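Local structure of CS6 fimbrial subunit B, CS6 fimbrial subunit A (Escherichia coli, 4B9G) at residues 125-131 with 156-161. The protein is a subunit of CS6 fimbriae, which probably mediate adhesion of enterotoxigenic Escherichia coli, here completed by an engineered C-terminal donor strand from CssA. Numbering follows the deposited sequence.
Sequences YSSGTYA and VSTTIS
Donor strand complementation pairs G128-A131 of CssB with residues 157-160, part of the CssA segment fused to its C-terminus in this engineered chain. The strands run antiparallel, and two hydrogen-bonded pairs, G128 with I160 and Y130 with T158, carry the union. In the latter, Y130 N reaches T158 O at 2.9 Å in a nearly straight bond (176° at the hydrogen), and T158 N returns one to Y130 O. G128 N meets I160 O at 2.9 Å, less straight, while its carbonyl accepts I160 N. Strand pairing begins at a backbone conformation that calls for glycine, G128 having a phi of 149°. Just before it, S127 OG donates to the C-terminal carboxylate at S161 O, 2.6 Å away and tilted from the carbonyl plane. Across this pairing, I160 buries the largest area. Its extended outer torsion (chi2 175°) carries CD1 to 3.4 Å from Y125 CB and 4.0 Å from Y130 CE1, the tip lying oblique to both rings. The phenol of Y130 is held at its far end, where OH donates to a lone pair of S126 O at 2.7 Å, in the ring plane. M80 of strand 79-88 touches I160, Y125, Y130 and T158. Strand 21-28 runs parallel to the donor and bonds to it, Y28 pairing with T159 and S161, whereas strand 65-72 borders the CssB strand, with V71 bonded to A131.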
ATOM      1  N   TYR A 125     -18.375  -9.994  -5.550  1.00 10.86           N
ATOM      2  CA  TYR A 125     -18.360  -8.620  -5.072  1.00  9.29           C
ATOM      3  C   TYR A 125     -19.446  -7.765  -5.722  1.00  9.14           C
ATOM      4  O   TYR A 125     -19.722  -7.884  -6.920  1.00 11.44           O
ATOM      5  CB  TYR A 125     -17.005  -7.976  -5.380  1.00  9.35           C
ATOM      6  CG  TYR A 125     -15.857  -8.497  -4.554  1.00  9.02           C
ATOM      7  CD1 TYR A 125     -15.771  -8.200  -3.202  1.00  9.14           C
ATOM      8  CD2 TYR A 125     -14.850  -9.252  -5.129  1.00 10.15           C
ATOM      9  CE1 TYR A 125     -14.718  -8.665  -2.434  1.00 10.35           C
ATOM     10  CE2 TYR A 125     -13.792  -9.730  -4.374  1.00 10.85           C
ATOM     11  CZ  TYR A 125     -13.738  -9.426  -3.032  1.00  9.17           C
ATOM     12  OH  TYR A 125     -12.686  -9.890  -2.273  1.00 10.28           O
ATOM     13  N   SER A 126     -20.031  -6.883  -4.935  1.00  8.10           N
ATOM     14  CA  SER A 126     -20.940  -5.882  -5.462  1.00  8.57           C
ATOM     15  C   SER A 126     -20.186  -4.758  -6.197  1.00  7.92           C
ATOM     16  O   SER A 126     -19.065  -4.383  -5.838  1.00  8.29           O
ATOM     17  CB  SER A 126     -21.755  -5.262  -4.333  1.00  8.64           C
ATOM     18  OG  SER A 126     -22.619  -6.196  -3.724  1.00  9.54           O
ATOM     19  N   SER A 127     -20.819  -4.197  -7.223  1.00  7.83           N
ATOM     20  CA  SER A 127     -20.314  -2.977  -7.838  1.00  7.54           C
ATOM     21  C   SER A 127     -20.145  -1.881  -6.785  1.00  7.34           C
ATOM     22  O   SER A 127     -21.027  -1.701  -5.946  1.00  8.55           O
ATOM     23  CB  SER A 127     -21.293  -2.475  -8.900  1.00  9.55           C
ATOM     24  OG  SER A 127     -21.433  -3.369  -9.987  1.00  9.29           O
ATOM     25  N   GLY A 128     -19.062  -1.105  -6.872  1.00  7.11           N
ATOM     26  CA  GLY A 128     -18.852   0.023  -5.982  1.00  7.84           C
ATOM     27  C   GLY A 128     -17.376   0.269  -5.723  1.00  7.13           C
ATOM     28  O   GLY A 128     -16.490  -0.360  -6.328  1.00  7.49           O
ATOM     29  N   THR A 129     -17.123   1.216  -4.827  1.00  7.16           N
ATOM     30  CA  THR A 129     -15.772   1.554  -4.410  1.00  7.62           C
ATOM     31  C   THR A 129     -15.385   0.780  -3.153  1.00  6.58           C
ATOM     32  O   THR A 129     -16.189   0.671  -2.218  1.00  8.26           O
ATOM     33  CB  THR A 129     -15.679   3.062  -4.144  1.00  8.58           C
ATOM     34  OG1 THR A 129     -15.990   3.756  -5.356  1.00 10.14           O
ATOM     35  CG2 THR A 129     -14.304   3.467  -3.661  1.00 10.72           C
ATOM     36  N   TYR A 130     -14.143   0.295  -3.141  1.00  6.59           N
ATOM     37  CA  TYR A 130     -13.551  -0.443  -2.031  1.00  6.62           C
ATOM     38  C   TYR A 130     -12.376   0.408  -1.547  1.00  6.80           C
ATOM     39  O   TYR A 130     -11.458   0.665  -2.327  1.00  7.56           O
ATOM     40  CB  TYR A 130     -13.095  -1.850  -2.512  1.00  6.42           C
ATOM     41  CG  TYR A 130     -14.271  -2.727  -2.855  1.00  6.41           C
ATOM     42  CD1 TYR A 130     -14.999  -2.527  -4.027  1.00  6.71           C
ATOM     43  CD2 TYR A 130     -14.654  -3.761  -2.008  1.00  6.25           C
ATOM     44  CE1 TYR A 130     -16.112  -3.293  -4.315  1.00  6.46           C
ATOM     45  CE2 TYR A 130     -15.768  -4.544  -2.300  1.00  6.63           C
ATOM     46  CZ  TYR A 130     -16.503  -4.309  -3.440  1.00  6.51           C
ATOM     47  OH  TYR A 130     -17.623  -5.081  -3.656  1.00  7.43           O
ATOM     48  N   ALA A 131     -12.426   0.870  -0.300  1.00  7.11           N
ATOM     49  CA  ALA A 131     -11.503   1.899   0.173  1.00  8.20           C
ATOM     50  C   ALA A 131     -10.797   1.499   1.458  1.00  6.95           C
ATOM     51  O   ALA A 131     -11.251   0.653   2.222  1.00  7.33           O
ATOM     52  CB  ALA A 131     -12.255   3.207   0.395  1.00 11.43           C
ATOM     53  N   VAL A 156      -6.777   5.283  -0.092  1.00  6.61           N
ATOM     54  CA  VAL A 156      -6.553   4.439  -1.254  1.00  6.61           C
ATOM     55  C   VAL A 156      -7.871   3.746  -1.623  1.00  7.07           C
ATOM     56  O   VAL A 156      -8.742   3.568  -0.763  1.00  7.67           O
ATOM     57  CB  VAL A 156      -5.425   3.396  -0.976  1.00  6.59           C
ATOM     58  CG1 VAL A 156      -4.111   4.081  -0.704  1.00  7.06           C
ATOM     59  CG2 VAL A 156      -5.791   2.463   0.158  1.00  7.39           C
ATOM     60  N   SER A 157      -7.993   3.327  -2.882  1.00  6.89           N
ATOM     61  CA  SER A 157      -9.207   2.653  -3.336  1.00  7.04           C
ATOM     62  C   SER A 157      -8.969   1.836  -4.586  1.00  6.36           C
ATOM     63  O   SER A 157      -7.962   2.001  -5.291  1.00  6.64           O
ATOM     64  CB  SER A 157     -10.332   3.664  -3.616  1.00  8.14           C
ATOM     65  OG  SER A 157     -10.049   4.457  -4.753  1.00  9.23           O
ATOM     66  N   THR A 158      -9.936   0.958  -4.832  1.00  6.51           N
ATOM     67  CA  THR A 158     -10.137   0.289  -6.104  1.00  6.26           C
ATOM     68  C   THR A 158     -11.653   0.334  -6.353  1.00  6.45           C
ATOM     69  O   THR A 158     -12.442   0.615  -5.439  1.00  7.77           O
ATOM     70  CB  THR A 158      -9.587  -1.163  -6.061  1.00  7.86           C
ATOM     71  OG1 THR A 158      -9.622  -1.776  -7.354  1.00  8.25           O
ATOM     72  CG2 THR A 158     -10.373  -2.041  -5.117  1.00  8.16           C
ATOM     73  N   THR A 159     -12.067   0.061  -7.586  1.00  7.44           N
ATOM     74  CA  THR A 159     -13.486   0.075  -7.911  1.00  7.21           C
ATOM     75  C   THR A 159     -13.845  -1.146  -8.763  1.00  7.15           C
ATOM     76  O   THR A 159     -13.016  -1.697  -9.522  1.00  8.21           O
ATOM     77  CB  THR A 159     -13.838   1.325  -8.646  1.00 10.05           C
ATOM     78  OG1 THR A 159     -13.727   2.537  -7.902  1.00 13.34           O
ATOM     79  CG2 THR A 159     -13.506   1.316 -10.002  1.00  7.60           C
ATOM     80  N   ILE A 160     -15.099  -1.569  -8.634  1.00  7.16           N
ATOM     81  CA  ILE A 160     -15.723  -2.487  -9.579  1.00  7.40           C
ATOM     82  C   ILE A 160     -16.893  -1.711 -10.179  1.00  7.91           C
ATOM     83  O   ILE A 160     -17.742  -1.185  -9.434  1.00  7.73           O
ATOM     84  CB  ILE A 160     -16.235  -3.767  -8.900  1.00  8.71           C
ATOM     85  CG1 ILE A 160     -15.064  -4.525  -8.261  1.00  9.70           C
ATOM     86  CG2 ILE A 160     -16.982  -4.646  -9.903  1.00 10.44           C
ATOM     87  CD1 ILE A 160     -15.511  -5.732  -7.461  1.00 10.04           C
ATOM     88  N   SER A 161     -16.953  -1.618 -11.501  1.00  8.71           N
ATOM     89  CA  SER A 161     -17.987  -0.813 -12.135  1.00  9.05           C
ATOM     90  C   SER A 161     -19.395  -1.366 -11.912  1.00  9.44           C
ATOM     91  O   SER A 161     -19.549  -2.580 -11.671  1.00  9.73           O
ATOM     92  CB  SER A 161     -17.733  -0.699 -13.620  1.00 12.30           C
ATOM     93  OG  SER A 161     -17.685  -1.972 -14.204  1.00 15.07           O
ATOM     94  OXT SER A 161     -20.361  -0.563 -11.980  1.00  9.47           O
TER